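Long-range contacts in protein argonaute (Marinitoga piezophila, PDB 5I4A), which uses short 5'-hydroxyl guide RNAs to find and cleave complementary single-stranded DNA or RNA targets, perhaps in defence against mobile genetic elements: residues N7-I11 against E143-L149; K177-Y181 against L189-I193; N268-F273 against F432-E438; E356-V360 against P388-P394. All coordinates share one frame; numbering follows the deposited sequence.

Contact 1: N7-I11 against E143-L149; sequences NLYKI and EYYLSIL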
# COMPACT_ATOMS: atom_id res chain seq x y z
N ASN A 7 7.91 -19.23 -1.91
CA ASN A 7 7.69 -19.33 -3.35
C ASN A 7 8.87 -18.81 -4.16
O ASN A 7 8.70 -18.22 -5.23
CB ASN A 7 6.41 -18.59 -3.73
CG ASN A 7 6.50 -17.09 -3.50
OD1 ASN A 7 7.33 -16.62 -2.73
ND2 ASN A 7 5.64 -16.34 -4.18
N LEU A 8 10.09 -19.02 -3.67
CA LEU A 8 11.30 -18.55 -4.33
C LEU A 8 11.95 -19.69 -5.10
O LEU A 8 11.98 -20.83 -4.63
CB LEU A 8 12.28 -17.97 -3.31
CG LEU A 8 11.79 -16.69 -2.63
CD1 LEU A 8 12.70 -16.30 -1.48
CD2 LEU A 8 11.69 -15.58 -3.65
N TYR A 9 12.48 -19.38 -6.28
CA TYR A 9 13.09 -20.37 -7.15
C TYR A 9 14.42 -19.84 -7.66
O TYR A 9 14.48 -18.74 -8.22
CB TYR A 9 12.16 -20.73 -8.31
CG TYR A 9 10.90 -21.42 -7.84
CD1 TYR A 9 10.87 -22.79 -7.63
CD2 TYR A 9 9.73 -20.70 -7.59
CE1 TYR A 9 9.73 -23.43 -7.19
CE2 TYR A 9 8.58 -21.33 -7.16
CZ TYR A 9 8.59 -22.70 -6.96
OH TYR A 9 7.45 -23.33 -6.53
N LYS A 10 15.47 -20.63 -7.48
CA LYS A 10 16.82 -20.19 -7.81
C LYS A 10 17.00 -20.15 -9.32
O LYS A 10 16.65 -21.10 -10.03
CB LYS A 10 17.84 -21.12 -7.17
CG LYS A 10 19.27 -20.61 -7.21
CD LYS A 10 20.18 -21.51 -6.39
CE LYS A 10 21.63 -21.08 -6.50
NZ LYS A 10 21.83 -19.70 -5.98
N ILE A 11 17.55 -19.04 -9.82
CA ILE A 11 17.82 -18.87 -11.24
C ILE A 11 19.21 -19.39 -11.53
O ILE A 11 20.20 -18.93 -10.94
CB ILE A 11 17.68 -17.39 -11.64
CG1 ILE A 11 16.20 -16.98 -11.60
CG2 ILE A 11 18.28 -17.15 -13.02
CD1 ILE A 11 15.98 -15.50 -11.40
N GLU A 143 22.72 -14.27 -4.96
CA GLU A 143 22.11 -15.14 -5.96
C GLU A 143 20.77 -14.55 -6.38
O GLU A 143 20.15 -13.76 -5.66
CB GLU A 143 21.92 -16.56 -5.42
CG GLU A 143 23.22 -17.24 -5.03
CD GLU A 143 24.00 -17.76 -6.23
OE1 GLU A 143 23.37 -18.27 -7.17
OE2 GLU A 143 25.25 -17.65 -6.22
N TYR A 144 20.32 -14.95 -7.57
CA TYR A 144 19.08 -14.44 -8.15
C TYR A 144 17.97 -15.47 -8.00
O TYR A 144 18.18 -16.66 -8.27
CB TYR A 144 19.28 -14.07 -9.62
CG TYR A 144 19.94 -12.73 -9.80
CD1 TYR A 144 19.18 -11.56 -9.85
CD2 TYR A 144 21.32 -12.62 -9.91
CE1 TYR A 144 19.78 -10.33 -10.02
CE2 TYR A 144 21.93 -11.39 -10.08
CZ TYR A 144 21.15 -10.25 -10.13
OH TYR A 144 21.75 -9.02 -10.29
N TYR A 145 16.80 -15.01 -7.58
CA TYR A 145 15.65 -15.87 -7.35
C TYR A 145 14.44 -15.32 -8.09
O TYR A 145 14.43 -14.18 -8.57
CB TYR A 145 15.34 -16.01 -5.85
CG TYR A 145 16.43 -16.71 -5.07
CD1 TYR A 145 17.51 -16.00 -4.57
CD2 TYR A 145 16.38 -18.08 -4.84
CE1 TYR A 145 18.51 -16.64 -3.86
CE2 TYR A 145 17.37 -18.72 -4.13
CZ TYR A 145 18.43 -18.00 -3.64
OH TYR A 145 19.43 -18.64 -2.93
N LEU A 146 13.41 -16.16 -8.17
CA LEU A 146 12.19 -15.86 -8.90
C LEU A 146 11.01 -16.25 -8.01
O LEU A 146 10.80 -17.44 -7.75
CB LEU A 146 12.15 -16.62 -10.22
CG LEU A 146 11.22 -16.09 -11.29
CD1 LEU A 146 11.78 -14.78 -11.83
CD2 LEU A 146 11.03 -17.11 -12.41
N SER A 147 10.25 -15.26 -7.55
CA SER A 147 9.04 -15.54 -6.79
C SER A 147 7.89 -15.77 -7.76
O SER A 147 7.72 -15.02 -8.72
CB SER A 147 8.71 -14.41 -5.81
OG SER A 147 8.66 -13.15 -6.45
N ILE A 148 7.13 -16.83 -7.51
CA ILE A 148 6.01 -17.23 -8.36
C ILE A 148 4.78 -17.27 -7.46
O ILE A 148 4.61 -18.20 -6.67
CB ILE A 148 6.25 -18.59 -9.03
CG1 ILE A 148 7.53 -18.56 -9.86
CG2 ILE A 148 5.07 -18.95 -9.92
CD1 ILE A 148 7.84 -19.89 -10.54
N LEU A 149 3.92 -16.26 -7.58
CA LEU A 149 2.74 -16.16 -6.73
C LEU A 149 1.52 -16.60 -7.52
O LEU A 149 1.06 -15.85 -8.40
CB LEU A 149 2.56 -14.74 -6.22
CG LEU A 149 1.34 -14.55 -5.32
CD1 LEU A 149 1.58 -15.20 -3.97
CD2 LEU A 149 1.00 -13.08 -5.16
O HOH W 1 21.28 -17.22 -9.08
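Asn7 O is approached by one hydrogen-bond donor and one C-H from the facing strand. Ile148 N lies in the carbonyl plane 3.1 Å from Asn7 O, and Ser147 CA directs its C-H at the same oxygen. At the far end Ile11 N makes a nearly straight bond (168°) to Tyr144 O at 2.9 Å, while between them Leu146 N reaches Tyr9 O at 2.8 Å along a bent path. This is antiparallel beta pairing: the short, weakly bonded strand 8-10 of the N-terminal domain is added to strand 143-156 of linker L1, which also pairs with 127-140. Tyr9 crosses Ile148 at about a right angle, CD2 resting 3.6 Å from Ile148 CD1, and its hydroxyl turns to Tyr5. Lys10 suits this solvent-exposed position: its CB passes 3.9 Å from Tyr145 CE2, and after an extended chain the last torsion (chi4 61°) swings NZ to Glu143 OE1 in a salt bridge, modelled doubtfully short. Replacing Glu143 by an alanine would probably leave the Lys10 ammonium without its counter-charge and take one partner from water 1. That water also bonds Ile11 O at 2.7 Å and accepts from Tyr144 N.

Contact 2: K177-Y181 against L189-I193; sequences KSFPY and LKIDI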
# COMPACT_ATOMS: atom_id res chain seq x y z
N LYS A 177 -2.57 -3.13 -20.06
CA LYS A 177 -3.02 -2.01 -19.26
C LYS A 177 -4.53 -2.08 -19.04
O LYS A 177 -5.26 -2.74 -19.78
CB LYS A 177 -2.63 -0.68 -19.92
CG LYS A 177 -1.32 -0.75 -20.70
CD LYS A 177 -0.81 0.64 -21.06
CE LYS A 177 0.14 0.58 -22.25
NZ LYS A 177 0.97 1.81 -22.38
N SER A 178 -4.98 -1.39 -18.00
CA SER A 178 -6.40 -1.33 -17.66
C SER A 178 -6.88 0.12 -17.71
O SER A 178 -6.17 1.03 -17.27
CB SER A 178 -6.66 -1.92 -16.27
OG SER A 178 -6.46 -3.33 -16.28
N PHE A 179 -8.08 0.31 -18.25
CA PHE A 179 -8.65 1.63 -18.43
C PHE A 179 -10.08 1.64 -17.91
O PHE A 179 -10.80 0.64 -18.06
CB PHE A 179 -8.63 2.06 -19.90
CG PHE A 179 -7.36 1.72 -20.62
CD1 PHE A 179 -7.18 0.47 -21.20
CD2 PHE A 179 -6.33 2.64 -20.72
CE1 PHE A 179 -6.01 0.15 -21.86
CE2 PHE A 179 -5.15 2.33 -21.38
CZ PHE A 179 -5.00 1.08 -21.95
N PRO A 180 -10.52 2.73 -17.29
CA PRO A 180 -11.93 2.84 -16.91
C PRO A 180 -12.84 2.71 -18.12
O PRO A 180 -12.52 3.19 -19.21
CB PRO A 180 -12.02 4.24 -16.28
CG PRO A 180 -10.63 4.52 -15.81
CD PRO A 180 -9.72 3.87 -16.81
N TYR A 181 -13.97 2.04 -17.92
CA TYR A 181 -14.92 1.77 -18.99
C TYR A 181 -15.96 2.89 -19.01
O TYR A 181 -16.80 2.98 -18.12
CB TYR A 181 -15.57 0.40 -18.78
CG TYR A 181 -16.87 0.18 -19.53
CD1 TYR A 181 -16.91 0.18 -20.92
CD2 TYR A 181 -18.05 -0.06 -18.84
CE1 TYR A 181 -18.09 -0.03 -21.60
CE2 TYR A 181 -19.24 -0.27 -19.51
CZ TYR A 181 -19.25 -0.26 -20.89
OH TYR A 181 -20.44 -0.47 -21.56
N LEU A 189 -16.80 1.42 -28.54
CA LEU A 189 -16.35 1.26 -27.16
C LEU A 189 -15.47 2.45 -26.79
O LEU A 189 -14.56 2.81 -27.54
CB LEU A 189 -15.58 -0.05 -27.00
CG LEU A 189 -15.13 -0.47 -25.60
CD1 LEU A 189 -16.33 -0.76 -24.72
CD2 LEU A 189 -14.21 -1.68 -25.69
N LYS A 190 -15.75 3.05 -25.64
CA LYS A 190 -15.05 4.25 -25.20
C LYS A 190 -14.37 4.00 -23.87
O LYS A 190 -14.99 3.47 -22.94
CB LYS A 190 -16.01 5.45 -25.11
CG LYS A 190 -16.62 5.81 -26.46
CD LYS A 190 -16.87 7.30 -26.61
CE LYS A 190 -18.09 7.75 -25.83
NZ LYS A 190 -18.59 9.07 -26.31
N ILE A 191 -13.10 4.38 -23.78
CA ILE A 191 -12.26 4.13 -22.62
C ILE A 191 -11.71 5.45 -22.11
O ILE A 191 -11.68 6.46 -22.82
CB ILE A 191 -11.12 3.14 -22.93
CG1 ILE A 191 -10.20 3.73 -24.01
CG2 ILE A 191 -11.67 1.82 -23.40
CD1 ILE A 191 -9.12 2.78 -24.47
N ASP A 192 -11.25 5.44 -20.86
CA ASP A 192 -10.62 6.59 -20.24
C ASP A 192 -9.10 6.44 -20.33
O ASP A 192 -8.56 5.40 -19.96
CB ASP A 192 -11.06 6.74 -18.79
CG ASP A 192 -10.68 8.09 -18.19
OD1 ASP A 192 -9.69 8.71 -18.64
OD2 ASP A 192 -11.38 8.54 -17.25
N ILE A 193 -8.43 7.48 -20.82
CA ILE A 193 -6.98 7.48 -20.92
C ILE A 193 -6.39 8.44 -19.90
O ILE A 193 -6.68 9.64 -19.91
CB ILE A 193 -6.52 7.84 -22.34
CG1 ILE A 193 -7.07 6.83 -23.36
CG2 ILE A 193 -5.00 7.89 -22.41
CD1 ILE A 193 -6.34 5.51 -23.36
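Strands 178-181 and 189-192 run antiparallel but strongly twisted, their N-to-C directions 116° apart and their axes 4.8 Å apart at closest approach. Tyr181 and Ile191 form a non-hydrogen-bonded pair. Beside it Asp192 N donates to Pro180 O at 3.1 Å, the donor tilted modestly from the carbonyl plane, and Ile191 CA adds a C-H contact to the same oxygen. Having no N-H, Pro180 can only accept, so its backbone pairing with Asp192 rests on one bond, and Pro180 CD packs 3.7 Å from Asp192 O instead.

Phe179 carries much of the packing. With chi1 at -42° its ring stands beside the other strand: Asp192 O lies at the ring edge, near its plane and 3.3 Å from Phe179 CB, while Ile191 CD1 sits over one face. Ile193 runs alongside in the same direction, its CD1 3.9 Å from Phe179 CD2. Pro180 presents the flank of its ring to Asp192, CB to CB 3.7 Å, so the aspartate contributes its methylene to this contact. Tyr181, its ring swung away from the backbone N (chi1 161°), meets Leu189 at about a right angle, and Leu189 CD1 touches the ring edge 3.7 Å from Tyr181 CE1.

Phe179, Ile191 and Ile193 each pack on uracil of the bound RNA, consistent with the guide-binding role of PAZ domains. In the fold the pair belongs to the hairpin 178-185/188-192, set between strand 169-172, which bonds to the first strand, and strand 198-200, which bonds to the second; from strand 207-211, Tyr207 packs on Phe179, Leu189 and Ile191, while Phe209 meets the Tyr181 ring edge-to-face.

Contact 3: N268-F273 against F432-E438; sequences NVIYKF and FILKKME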
# COMPACT_ATOMS: atom_id res chain seq x y z
N ASN A 268 6.82 -11.05 19.63
CA ASN A 268 5.79 -10.96 20.65
C ASN A 268 5.60 -9.49 21.03
O ASN A 268 6.52 -8.87 21.57
CB ASN A 268 6.19 -11.80 21.87
CG ASN A 268 5.01 -12.17 22.74
OD1 ASN A 268 4.22 -13.04 22.40
ND2 ASN A 268 4.91 -11.52 23.89
N VAL A 269 4.41 -8.95 20.75
CA VAL A 269 4.10 -7.55 21.01
C VAL A 269 3.17 -7.47 22.21
O VAL A 269 2.03 -7.95 22.16
CB VAL A 269 3.47 -6.87 19.78
CG1 VAL A 269 3.24 -5.39 20.05
CG2 VAL A 269 4.36 -7.06 18.56
N ILE A 270 3.65 -6.86 23.29
CA ILE A 270 2.88 -6.67 24.52
C ILE A 270 2.57 -5.19 24.67
O ILE A 270 3.47 -4.35 24.59
CB ILE A 270 3.64 -7.20 25.74
CG1 ILE A 270 3.98 -8.68 25.58
CG2 ILE A 270 2.82 -6.98 27.01
CD1 ILE A 270 2.78 -9.60 25.64
N TYR A 271 1.29 -4.88 24.89
CA TYR A 271 0.86 -3.51 25.12
C TYR A 271 0.84 -3.22 26.62
O TYR A 271 0.37 -4.03 27.41
CB TYR A 271 -0.54 -3.29 24.54
CG TYR A 271 -0.65 -3.47 23.04
CD1 TYR A 271 -0.80 -4.74 22.49
CD2 TYR A 271 -0.62 -2.39 22.18
CE1 TYR A 271 -0.91 -4.92 21.12
CE2 TYR A 271 -0.73 -2.55 20.81
CZ TYR A 271 -0.87 -3.82 20.28
OH TYR A 271 -0.98 -3.99 18.92
N LYS A 272 1.37 -2.05 26.99
CA LYS A 272 1.37 -1.59 28.37
C LYS A 272 0.26 -0.55 28.54
O LYS A 272 0.34 0.55 27.99
CB LYS A 272 2.72 -1.00 28.77
CG LYS A 272 3.74 -2.00 29.27
CD LYS A 272 5.00 -1.30 29.78
CE LYS A 272 4.95 -1.08 31.29
NZ LYS A 272 3.75 -0.32 31.73
N PHE A 273 -0.76 -0.90 29.31
CA PHE A 273 -1.83 0.02 29.66
C PHE A 273 -1.57 0.56 31.07
O PHE A 273 -0.49 0.39 31.64
CB PHE A 273 -3.18 -0.69 29.53
CG PHE A 273 -3.40 -1.32 28.19
CD1 PHE A 273 -3.57 -0.54 27.06
CD2 PHE A 273 -3.42 -2.70 28.05
CE1 PHE A 273 -3.76 -1.12 25.82
CE2 PHE A 273 -3.62 -3.29 26.81
CZ PHE A 273 -3.78 -2.50 25.69
N PHE A 432 -1.42 3.59 25.03
CA PHE A 432 -0.52 2.52 25.43
C PHE A 432 0.88 2.87 24.97
O PHE A 432 1.07 3.68 24.05
CB PHE A 432 -0.94 1.17 24.85
CG PHE A 432 -0.94 1.14 23.34
CD1 PHE A 432 0.24 0.93 22.64
CD2 PHE A 432 -2.12 1.31 22.63
CE1 PHE A 432 0.24 0.92 21.26
CE2 PHE A 432 -2.12 1.28 21.24
CZ PHE A 432 -0.93 1.09 20.56
N ILE A 433 1.87 2.24 25.59
CA ILE A 433 3.23 2.21 25.05
C ILE A 433 3.62 0.75 24.90
O ILE A 433 3.14 -0.12 25.62
CB ILE A 433 4.25 2.97 25.93
CG1 ILE A 433 4.48 2.25 27.26
CG2 ILE A 433 3.79 4.40 26.16
CD1 ILE A 433 5.50 2.92 28.15
N LEU A 434 4.49 0.49 23.93
CA LEU A 434 4.95 -0.87 23.69
C LEU A 434 6.02 -1.23 24.71
O LEU A 434 6.93 -0.44 24.98
CB LEU A 434 5.49 -1.03 22.27
CG LEU A 434 4.48 -0.80 21.14
CD1 LEU A 434 5.06 -1.28 19.82
CD2 LEU A 434 3.16 -1.50 21.44
N LYS A 435 5.89 -2.42 25.30
CA LYS A 435 6.84 -2.85 26.32
C LYS A 435 8.27 -2.83 25.79
O LYS A 435 9.19 -2.39 26.49
CB LYS A 435 6.47 -4.25 26.82
CG LYS A 435 6.96 -4.56 28.22
CD LYS A 435 6.60 -5.98 28.62
CE LYS A 435 6.91 -6.23 30.08
NZ LYS A 435 8.23 -5.64 30.44
N LYS A 436 8.46 -3.28 24.55
CA LYS A 436 9.79 -3.34 23.95
C LYS A 436 10.25 -2.00 23.40
O LYS A 436 11.44 -1.85 23.08
CB LYS A 436 9.82 -4.39 22.85
CG LYS A 436 9.64 -5.81 23.36
CD LYS A 436 9.65 -6.84 22.24
CE LYS A 436 9.77 -8.25 22.80
NZ LYS A 436 9.74 -9.29 21.73
N MET A 437 9.36 -1.02 23.27
CA MET A 437 9.73 0.31 22.81
C MET A 437 10.00 1.29 23.95
O MET A 437 10.41 2.43 23.68
CB MET A 437 8.63 0.89 21.91
CG MET A 437 8.48 0.18 20.57
SD MET A 437 9.95 0.32 19.54
CE MET A 437 9.94 2.07 19.17
N GLU A 438 9.79 0.88 25.20
CA GLU A 438 9.89 1.82 26.32
C GLU A 438 11.28 2.41 26.45
O GLU A 438 11.44 3.52 26.98
CB GLU A 438 9.47 1.12 27.61
CG GLU A 438 9.38 2.04 28.82
CD GLU A 438 8.50 1.48 29.93
OE1 GLU A 438 7.92 0.39 29.73
OE2 GLU A 438 8.38 2.12 30.99
O HOH W 2 6.22 -4.61 23.15
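Phe432 begins its contact at CB, which touches Lys272 O at 3.4 Å and Phe273 CE1 at 3.8 Å. Its chi1 of 61° puts CG in the crowded position between backbone N and carbonyl carbon, turning the ring alongside Tyr271. From there CG, CD1 and CE1 all meet Tyr271 CD2, which stands 3.4 Å above the centre of the Phe432 ring, and CZ at the tip reaches Tyr271 CE2. The result is a T-shaped stack, planes at 86°, with the edge of Tyr271 toward the face of Phe432. A leucine in place of Phe432 would probably leave the Tyr271 edge without the aromatic face it meets, with a gap beside CD2 and CE2. Tyr271 is also tethered at its far end, where OH bonds to His610 and Arg607, and Leu434 CD2 packs beside the ring.

On the other face Lys272 lays its aliphatic chain against the partner strand, CB 3.3 Å from Ile433 O and CD near Lys435 CG. Its charged NZ stays 4.7 Å from Glu438 OE1, a distance at which attraction is possible without contact.

Lys435 N donates almost straight to Ile270 O (3.2 Å), and Lys272 N binds Ile433 O at 3.0 Å. These bonds complete a small antiparallel sheet, 277-278, 271-272 and 433-434, in which two strands of linker L2 are joined by one from the start of the PIWI domain.

Contact 4: E356-V360 against P388-P394; sequences EEFTV and PLVRNFP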
# COMPACT_ATOMS: atom_id res chain seq x y z
N GLU A 356 -25.05 20.24 2.06
CA GLU A 356 -24.83 20.51 0.65
C GLU A 356 -23.45 21.13 0.42
O GLU A 356 -22.70 20.69 -0.46
CB GLU A 356 -25.93 21.44 0.14
CG GLU A 356 -26.24 21.36 -1.34
CD GLU A 356 -27.33 22.33 -1.74
OE1 GLU A 356 -28.14 22.71 -0.86
OE2 GLU A 356 -27.38 22.74 -2.92
N GLU A 357 -23.09 22.13 1.22
CA GLU A 357 -21.82 22.82 1.11
C GLU A 357 -20.77 22.31 2.08
O GLU A 357 -19.59 22.63 1.92
CB GLU A 357 -22.01 24.32 1.33
CG GLU A 357 -23.03 24.96 0.40
CD GLU A 357 -22.61 24.87 -1.05
OE1 GLU A 357 -21.54 25.42 -1.40
OE2 GLU A 357 -23.35 24.25 -1.85
N PHE A 358 -21.17 21.52 3.08
CA PHE A 358 -20.27 21.07 4.15
C PHE A 358 -19.65 22.26 4.87
O PHE A 358 -18.43 22.35 5.05
CB PHE A 358 -19.21 20.11 3.61
CG PHE A 358 -19.79 18.88 2.98
CD1 PHE A 358 -20.28 17.85 3.77
CD2 PHE A 358 -19.87 18.76 1.60
CE1 PHE A 358 -20.82 16.72 3.19
CE2 PHE A 358 -20.41 17.63 1.02
CZ PHE A 358 -20.89 16.61 1.82
N THR A 359 -20.51 23.19 5.29
CA THR A 359 -20.11 24.42 5.94
C THR A 359 -20.81 24.54 7.29
O THR A 359 -21.86 23.94 7.53
CB THR A 359 -20.44 25.65 5.08
OG1 THR A 359 -21.84 25.63 4.76
CG2 THR A 359 -19.62 25.64 3.80
N VAL A 360 -20.21 25.34 8.17
CA VAL A 360 -20.74 25.61 9.50
C VAL A 360 -20.76 27.12 9.69
O VAL A 360 -19.81 27.82 9.32
CB VAL A 360 -19.91 24.93 10.61
CG1 VAL A 360 -20.42 25.31 11.98
CG2 VAL A 360 -19.91 23.42 10.42
N PRO A 388 -14.19 18.73 1.35
CA PRO A 388 -14.80 20.00 1.77
C PRO A 388 -15.15 20.06 3.24
O PRO A 388 -14.94 21.09 3.89
CB PRO A 388 -16.05 20.09 0.88
CG PRO A 388 -15.73 19.28 -0.31
CD PRO A 388 -14.89 18.15 0.18
N LEU A 389 -15.69 18.97 3.80
CA LEU A 389 -16.06 18.96 5.21
C LEU A 389 -14.85 19.26 6.09
O LEU A 389 -14.92 20.10 6.99
CB LEU A 389 -16.67 17.60 5.58
CG LEU A 389 -17.02 17.38 7.05
CD1 LEU A 389 -18.01 18.42 7.53
CD2 LEU A 389 -17.57 15.97 7.25
N VAL A 390 -13.73 18.58 5.83
CA VAL A 390 -12.50 18.85 6.58
C VAL A 390 -12.00 20.26 6.28
O VAL A 390 -11.58 20.99 7.18
CB VAL A 390 -11.44 17.80 6.24
CG1 VAL A 390 -10.19 18.00 7.09
CG2 VAL A 390 -12.00 16.40 6.42
N ARG A 391 -12.05 20.66 5.01
CA ARG A 391 -11.47 21.93 4.58
C ARG A 391 -12.21 23.12 5.18
O ARG A 391 -11.58 24.12 5.56
CB ARG A 391 -11.49 21.98 3.05
CG ARG A 391 -11.02 23.26 2.38
CD ARG A 391 -10.78 22.95 0.91
NE ARG A 391 -10.85 24.11 0.03
CZ ARG A 391 -10.56 24.08 -1.26
NH1 ARG A 391 -10.17 22.94 -1.83
NH2 ARG A 391 -10.65 25.18 -2.00
N ASN A 392 -13.54 23.04 5.28
CA ASN A 392 -14.35 24.17 5.71
C ASN A 392 -14.67 24.14 7.20
O ASN A 392 -15.20 25.13 7.72
CB ASN A 392 -15.66 24.20 4.91
CG ASN A 392 -15.42 24.20 3.42
OD1 ASN A 392 -14.45 24.80 2.94
ND2 ASN A 392 -16.28 23.52 2.68
N PHE A 393 -14.37 23.05 7.89
CA PHE A 393 -14.73 22.94 9.29
C PHE A 393 -13.88 23.87 10.14
O PHE A 393 -12.72 24.14 9.81
CB PHE A 393 -14.56 21.50 9.76
CG PHE A 393 -15.62 21.06 10.72
CD1 PHE A 393 -16.91 20.84 10.29
CD2 PHE A 393 -15.32 20.88 12.06
CE1 PHE A 393 -17.89 20.44 11.17
CE2 PHE A 393 -16.29 20.49 12.94
CZ PHE A 393 -17.58 20.26 12.50
N PRO A 394 -14.43 24.40 11.23
CA PRO A 394 -13.64 25.26 12.12
C PRO A 394 -12.41 24.52 12.63
O PRO A 394 -12.49 23.37 13.07
CB PRO A 394 -14.62 25.59 13.26
CG PRO A 394 -15.97 25.41 12.66
CD PRO A 394 -15.84 24.30 11.67
O HOH W 3 -17.91 23.97 0.14
O HOH W 4 -17.77 26.12 7.77
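Phe358 lies over the helix 388-392, its CB 3.7 Å from Leu389 N and its ring spanning two residues. CD1 of Phe358 approaches Leu389 CB at 4.0 Å, the side chains crossing at about a right angle, while the side chain runs side by side with Pro388, Phe358 CD2 meeting Pro388 CB. Phe358 adopts the left-handed backbone conformation (58°/51°) of a G1 beta bulge, in which it and Thr359 both face Asn354.

Asn392, the last helical residue, supplies the polar half of the contact. Its CB sits 3.3 Å from Phe358 O, and from there ND2 gives that oxygen a weak bond. ND2 also donates weakly to water 3, which in turn bonds Glu357 O at 2.8 Å, so one amide reaches Phe358 O directly and Glu357 O through the water. A second water, water 4, accepts from Val360 N at 2.6 Å and donates to Asn392 O, joining loop backbone to helix end.

Beyond the helix the contact turns apolar again: Val360 CG2 touches Phe393 CE1 at 3.7 Å, and Val360 CB nears Pro394 CD. The same Pro394 CD covers part of one face of the Phe393 ring, a ring that packs inward on strands 374-379 and 398-403 and edge-to-face with Phe301. Leu389 likewise reaches Leu379 and Leu399. The loop packs against the helix that connects parallel strands 374-379 and 398-403 in a beta-alpha-beta crossover, part of the Rossmann-like Mid domain.

How the contacts relate
Contacts 1 and 2 belong to the PAZ lobe and reach one antiparallel sheet, which runs from linker L1 into the PAZ domain; their nearest atoms are about 17 Å apart. Contact 4 lies in the Mid domain and is nested within the long loop that contact 3 closes between linker L2 and the PIWI domain, with nearest atoms about 23 Å apart. Contacts 2 and 3 fall on opposite sides of the chain's centre, about 48 Å between centres. All four lie away from the inferred PIWI active site of Asp449, Glu485, Asp519 and Asn627. Measured between nearest atoms, contact 2 comes closest to the guide RNA, about 3 Å, against about 7 Å for contacts 1 and 4 and about 12 Å for contact 3.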